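Local structure of mycosin-1 (Mycobacterium smegmatis, 4KB5) at residues R164-A169 / I177-A182; A198-A203 / A249-L254. The protein is a subtilisin-like serine protease that cleaves EspB and may regulate ESX-1 type VII secretion and virulence in mycobacteria. All coordinates share one frame; numbering follows the deposited sequence.

Contact 1: residues R164-A169 / I177-A182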
loop_
_atom_site.group_PDB
_atom_site.type_symbol
_atom_site.label_atom_id
_atom_site.label_comp_id
_atom_site.label_asym_id
_atom_site.label_seq_id
_atom_site.Cartn_x
_atom_site.Cartn_y
_atom_site.Cartn_z
ATOM N N ARG A 164 9.942 3.368 -11.408
ATOM C CA ARG A 164 10.246 2.321 -12.376
ATOM C C ARG A 164 9.416 1.070 -12.103
ATOM O O ARG A 164 8.869 0.466 -13.026
ATOM C CB ARG A 164 11.738 1.980 -12.345
ATOM C CG ARG A 164 12.598 2.886 -13.209
ATOM C CD ARG A 164 14.003 2.327 -13.370
ATOM N NE ARG A 164 14.827 2.574 -12.190
ATOM C CZ ARG A 164 15.257 1.622 -11.367
ATOM N NH1 ARG A 164 14.940 0.355 -11.592
ATOM N NH2 ARG A 164 16.002 1.938 -10.317
ATOM N N SER A 165 9.325 0.686 -10.833
ATOM C CA SER A 165 8.534 -0.507 -10.439
ATOM C C SER A 165 7.046 -0.389 -10.815
ATOM O O SER A 165 6.425 -1.372 -11.243
ATOM C CB SER A 165 8.734 -0.846 -8.951
ATOM O OG SER A 165 8.031 0.047 -8.098
ATOM N N VAL A 166 6.497 0.825 -10.714
ATOM C CA VAL A 166 5.108 1.081 -11.101
ATOM C C VAL A 166 4.904 0.914 -12.609
ATOM O O VAL A 166 3.941 0.264 -13.050
ATOM C CB VAL A 166 4.635 2.486 -10.626
ATOM C CG1 VAL A 166 3.240 2.816 -11.151
ATOM C CG2 VAL A 166 4.648 2.560 -9.111
ATOM N N VAL A 167 5.803 1.490 -13.407
ATOM C CA VAL A 167 5.734 1.307 -14.869
ATOM C C VAL A 167 5.817 -0.181 -15.205
ATOM O O VAL A 167 5.031 -0.704 -16.007
ATOM C CB VAL A 167 6.863 2.083 -15.606
ATOM C CG1 VAL A 167 6.967 1.642 -17.069
ATOM C CG2 VAL A 167 6.641 3.587 -15.498
ATOM N N HIS A 168 6.768 -0.855 -14.568
ATOM C CA HIS A 168 6.997 -2.289 -14.788
ATOM C C HIS A 168 5.786 -3.133 -14.449
ATOM O O HIS A 168 5.347 -3.969 -15.254
ATOM C CB HIS A 168 8.205 -2.743 -13.975
ATOM C CG HIS A 168 8.810 -4.038 -14.466
ATOM N ND1 HIS A 168 8.947 -5.124 -13.677
ATOM C CD2 HIS A 168 9.294 -4.400 -15.717
ATOM C CE1 HIS A 168 9.509 -6.123 -14.384
ATOM N NE2 HIS A 168 9.717 -5.681 -15.634
ATOM N N ALA A 169 5.207 -2.900 -13.267
ATOM C CA ALA A 169 4.020 -3.645 -12.832
ATOM C C ALA A 169 2.883 -3.448 -13.814
ATOM O O ALA A 169 2.205 -4.412 -14.217
ATOM C CB ALA A 169 3.607 -3.208 -11.430
ATOM N N ILE A 177 -2.362 -2.636 -7.989
ATOM C CA ILE A 177 -0.974 -2.526 -7.575
ATOM C C ILE A 177 -0.959 -2.003 -6.149
ATOM O O ILE A 177 -1.449 -0.899 -5.892
ATOM C CB ILE A 177 -0.206 -1.547 -8.493
ATOM C CG1 ILE A 177 -0.235 -2.025 -9.955
ATOM C CG2 ILE A 177 1.205 -1.308 -7.984
ATOM C CD1 ILE A 177 0.234 -0.979 -10.952
ATOM N N ASN A 178 -0.427 -2.805 -5.232
ATOM C CA ASN A 178 -0.306 -2.426 -3.819
ATOM C C ASN A 178 1.087 -1.894 -3.575
ATOM O O ASN A 178 2.072 -2.567 -3.898
ATOM C CB ASN A 178 -0.591 -3.651 -2.905
ATOM C CG ASN A 178 -0.816 -3.261 -1.442
ATOM O OD1 ASN A 178 0.098 -3.317 -0.616
ATOM N ND2 ASN A 178 -2.034 -2.860 -1.123
ATOM N N ILE A 179 1.196 -0.695 -3.004
ATOM C CA ILE A 179 2.495 -0.108 -2.733
ATOM C C ILE A 179 2.712 0.069 -1.230
ATOM O O ILE A 179 1.990 0.842 -0.568
ATOM C CB ILE A 179 2.690 1.246 -3.466
ATOM C CG1 ILE A 179 2.647 1.055 -4.985
ATOM C CG2 ILE A 179 3.970 1.932 -3.011
ATOM C CD1 ILE A 179 2.733 2.342 -5.786
ATOM N N SER A 180 3.710 -0.639 -0.696
ATOM C CA SER A 180 3.978 -0.608 0.742
ATOM C C SER A 180 4.844 0.577 1.130
ATOM O O SER A 180 4.775 1.065 2.267
ATOM C CB SER A 180 4.644 -1.918 1.208
ATOM O OG SER A 180 6.002 -1.972 0.797
ATOM N N GLU A 181 5.666 1.038 0.192
ATOM C CA GLU A 181 6.560 2.161 0.454
ATOM C C GLU A 181 5.780 3.441 0.786
ATOM O O GLU A 181 4.775 3.757 0.158
ATOM C CB GLU A 181 7.496 2.404 -0.740
ATOM C CG GLU A 181 8.325 3.685 -0.676
ATOM C CD GLU A 181 9.424 3.641 0.374
ATOM O OE1 GLU A 181 9.130 3.579 1.590
ATOM O OE2 GLU A 181 10.603 3.685 -0.022
ATOM N N ALA A 182 6.251 4.134 1.807
ATOM C CA ALA A 182 5.777 5.443 2.151
ATOM C C ALA A 182 7.033 6.264 2.413
ATOM O O ALA A 182 7.589 6.242 3.512
ATOM C CB ALA A 182 4.905 5.382 3.388
#
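Ile177 meets Ala169 where helix 154-171 packs on the parallel sheet of the subtilisin-like fold. The helix and strand 176-179 follow one another in the chain, joined by a short turn, and form the alpha-beta half of a beta-alpha-beta unit. Their short segments run nearly antiparallel, at 163°, with axes 10.2 Å apart. Ile177 reaches the helix with the end of its longer branch. CG1 lies anti to the carbonyl carbon (chi1 -60°), and chi2 near 168° extends the chain, which carries CD1 to the helix. There CD1 of Ile177 lies 4.1 Å from CB of Ala169. The same CD1 of Ile177 lies 4.4 Å from the carbonyl O of Val166, a looser approach. Asn178 points to the other side of the sheet, where its ND2 hydrogen-bonds Ser319 OG on helix 311-328. The backbone of Asn178 bonds to Ala67 and Ile69 of the neighbouring strand 65-70, while Ile177 and Ile179 bond to strand 210-214. The strand is thus held on both edges in the middle of the sheet. Ile179 faces the helix again and repeats the torsions of Ile177. The side chains of Val166 and Ile179 cross at about a right angle, and Val166 CG2 stands 3.8 Å from Ile179 CD1. Ile179 also touches Ile211 and Val213. Its side chain is about 8 Å from those of Asp70 and Ser312, both inferred to be charge-relay residues. No hydrogen bond crosses the contact, and all four touching residues are buried. Ser180 follows where the strand ends. Its OG makes a weak hydrogen bond to Ile69 O, and its carbonyl O a weak one with OG of Ser312.

Contact 2: residues A198-A203 / A249-L254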
loop_
_atom_site.group_PDB
_atom_site.type_symbol
_atom_site.label_atom_id
_atom_site.label_comp_id
_atom_site.label_asym_id
_atom_site.label_seq_id
_atom_site.Cartn_x
_atom_site.Cartn_y
_atom_site.Cartn_z
ATOM N N ALA A 198 4.624 10.854 -12.889
ATOM C CA ALA A 198 4.415 10.399 -14.270
ATOM C C ALA A 198 4.133 8.884 -14.362
ATOM O O ALA A 198 3.275 8.440 -15.132
ATOM C CB ALA A 198 5.616 10.780 -15.140
ATOM N N ALA A 199 4.863 8.086 -13.589
ATOM C CA ALA A 199 4.655 6.625 -13.602
ATOM C C ALA A 199 3.232 6.257 -13.110
ATOM O O ALA A 199 2.549 5.400 -13.692
ATOM C CB ALA A 199 5.720 5.939 -12.746
ATOM N N ILE A 200 2.788 6.925 -12.054
ATOM C CA ILE A 200 1.425 6.722 -11.528
ATOM C C ILE A 200 0.341 7.053 -12.568
ATOM O O ILE A 200 -0.554 6.237 -12.843
ATOM C CB ILE A 200 1.248 7.456 -10.194
ATOM C CG1 ILE A 200 2.127 6.773 -9.138
ATOM C CG2 ILE A 200 -0.213 7.475 -9.762
ATOM C CD1 ILE A 200 2.353 7.579 -7.882
ATOM N N ASN A 201 0.460 8.223 -13.187
ATOM C CA ASN A 201 -0.452 8.627 -14.257
ATOM C C ASN A 201 -0.438 7.630 -15.399
ATOM O O ASN A 201 -1.488 7.256 -15.925
ATOM C CB ASN A 201 -0.076 10.022 -14.772
ATOM C CG ASN A 201 -0.980 10.485 -15.900
ATOM O OD1 ASN A 201 -2.132 10.868 -15.679
ATOM N ND2 ASN A 201 -0.469 10.424 -17.124
ATOM N N TYR A 202 0.762 7.187 -15.779
ATOM C CA TYR A 202 0.897 6.135 -16.783
ATOM C C TYR A 202 0.165 4.839 -16.390
ATOM O O TYR A 202 -0.650 4.307 -17.150
ATOM C CB TYR A 202 2.389 5.849 -17.072
ATOM C CG TYR A 202 2.589 4.691 -18.023
ATOM C CD1 TYR A 202 2.325 4.827 -19.392
ATOM C CD2 TYR A 202 3.019 3.448 -17.552
ATOM C CE1 TYR A 202 2.491 3.753 -20.265
ATOM C CE2 TYR A 202 3.195 2.374 -18.415
ATOM C CZ TYR A 202 2.933 2.529 -19.767
ATOM O OH TYR A 202 3.101 1.450 -20.609
ATOM N N ALA A 203 0.465 4.324 -15.203
ATOM C CA ALA A 203 -0.156 3.074 -14.748
ATOM C C ALA A 203 -1.691 3.198 -14.601
ATOM O O ALA A 203 -2.439 2.283 -14.979
ATOM C CB ALA A 203 0.483 2.621 -13.440
ATOM N N ALA A 249 1.756 8.456 -1.137
ATOM C CA ALA A 249 0.510 8.753 -0.429
ATOM C C ALA A 249 -0.144 10.048 -0.923
ATOM O O ALA A 249 -1.370 10.108 -1.111
ATOM C CB ALA A 249 0.760 8.819 1.079
ATOM N N TRP A 250 0.671 11.069 -1.182
ATOM C CA TRP A 250 0.113 12.377 -1.532
ATOM C C TRP A 250 -0.407 12.541 -2.941
ATOM O O TRP A 250 -0.892 13.617 -3.278
ATOM C CB TRP A 250 1.037 13.523 -1.123
ATOM C CG TRP A 250 2.258 13.720 -1.993
ATOM C CD1 TRP A 250 2.921 12.772 -2.786
ATOM C CD2 TRP A 250 3.045 14.956 -2.139
ATOM N NE1 TRP A 250 4.014 13.333 -3.410
ATOM C CE2 TRP A 250 4.152 14.635 -3.060
ATOM C CE3 TRP A 250 2.949 16.245 -1.619
ATOM C CZ2 TRP A 250 5.097 15.587 -3.439
ATOM C CZ3 TRP A 250 3.904 17.194 -2.009
ATOM C CH2 TRP A 250 4.954 16.870 -2.895
ATOM N N TYR A 251 -0.369 11.492 -3.762
ATOM C CA TYR A 251 -1.011 11.550 -5.091
ATOM C C TYR A 251 -2.511 11.240 -5.093
ATOM O O TYR A 251 -3.131 11.194 -6.152
ATOM C CB TYR A 251 -0.282 10.659 -6.095
ATOM C CG TYR A 251 1.082 11.194 -6.459
ATOM C CD1 TYR A 251 1.220 12.313 -7.301
ATOM C CD2 TYR A 251 2.229 10.622 -5.933
ATOM C CE1 TYR A 251 2.482 12.826 -7.618
ATOM C CE2 TYR A 251 3.486 11.113 -6.248
ATOM C CZ TYR A 251 3.607 12.213 -7.093
ATOM O OH TYR A 251 4.857 12.695 -7.392
ATOM N N ASP A 252 -3.087 11.023 -3.913
ATOM C CA ASP A 252 -4.545 10.945 -3.743
ATOM C C ASP A 252 -5.228 12.086 -4.522
ATOM O O ASP A 252 -4.771 13.216 -4.447
ATOM C CB ASP A 252 -4.881 11.072 -2.261
ATOM C CG ASP A 252 -6.362 11.350 -2.009
ATOM O OD1 ASP A 252 -6.696 12.446 -1.494
ATOM O OD2 ASP A 252 -7.192 10.472 -2.336
ATOM N N PRO A 253 -6.321 11.799 -5.262
ATOM C CA PRO A 253 -7.081 10.560 -5.394
ATOM C C PRO A 253 -6.745 9.719 -6.626
ATOM O O PRO A 253 -7.496 8.798 -6.966
ATOM C CB PRO A 253 -8.532 11.070 -5.503
ATOM C CG PRO A 253 -8.414 12.424 -6.153
ATOM C CD PRO A 253 -6.983 12.900 -5.994
ATOM N N LEU A 254 -5.650 10.042 -7.303
ATOM C CA LEU A 254 -5.154 9.178 -8.373
ATOM C C LEU A 254 -4.793 7.799 -7.802
ATOM O O LEU A 254 -5.093 6.776 -8.400
ATOM C CB LEU A 254 -3.952 9.826 -9.046
ATOM C CG LEU A 254 -3.674 9.481 -10.507
ATOM C CD1 LEU A 254 -4.937 9.383 -11.368
ATOM C CD2 LEU A 254 -2.734 10.535 -11.061
#
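The loop between strands 244-247 and 256-261 of the subtilisin-like fold packs Tyr251 and Leu254 against Ile200 of helix 194-206. The loop opens with a 3-10 turn, residues 249-251, and passes a cis peptide bond before Pro253. The contact is apolar, with no hydrogen bond between the two segments. Ile200 divides its two branches between the two partners. Its CG1 is anti to the carbonyl carbon (chi1 -68°), and the extended chain brings CD1 to the tyrosine ring. CD1 of Ile200 approaches that ring obliquely near its CD2 side. Trp250 CD1 lies over one face of the same ring, 3.8 Å above its plane and offset toward the rim. The second branch, CG2 of Ile200, meets CG of Leu254 at 4.1 Å. Leu254 also reaches the helix backbone, with its CD2 4.4 Å from CA of Asn201. Further along the same helix it touches Val204 and Asn205.

The side-chain hydrogen bonds of Tyr251, Trp250 and Asn201 go to residues outside the two segments. The hydroxyl of Tyr251 and NE1 of Trp250 both hydrogen-bond OE2 of Glu193, just before the helix. This shared carboxylate oxygen ties both aromatic side chains to the start of the helix. Asn201 OD1 bonds to Asn205 ND2, one turn on. In the loop backbone, Leu254 N bonds to Tyr251 O at 3.0 Å, a turn between the two residues that Ile200 touches. The tightest touch between the segments is Ile200 CD1 to Tyr251 CD2, 3.6 Å.

Overall arrangement
After the first strands of the sheet, the chain forms helix 154-171. Contact 1 closes the short loop from this helix to strand 176-179. Only afterwards does helix 194-206 begin, and contact 2 closes a longer loop, bringing residues 249-254 back to it. The two contacts are in series and neither nest nor cross. Their centres lie about 10 Å apart, and the two helices join them side by side. Val166 CG1 packs 3.6 Å from Ala203 CB, and Val167 CG2 lies 3.7 Å from Ala199 CB. Together they tie the central sheet, through two neighbouring helices, to the loop before strand 256-261.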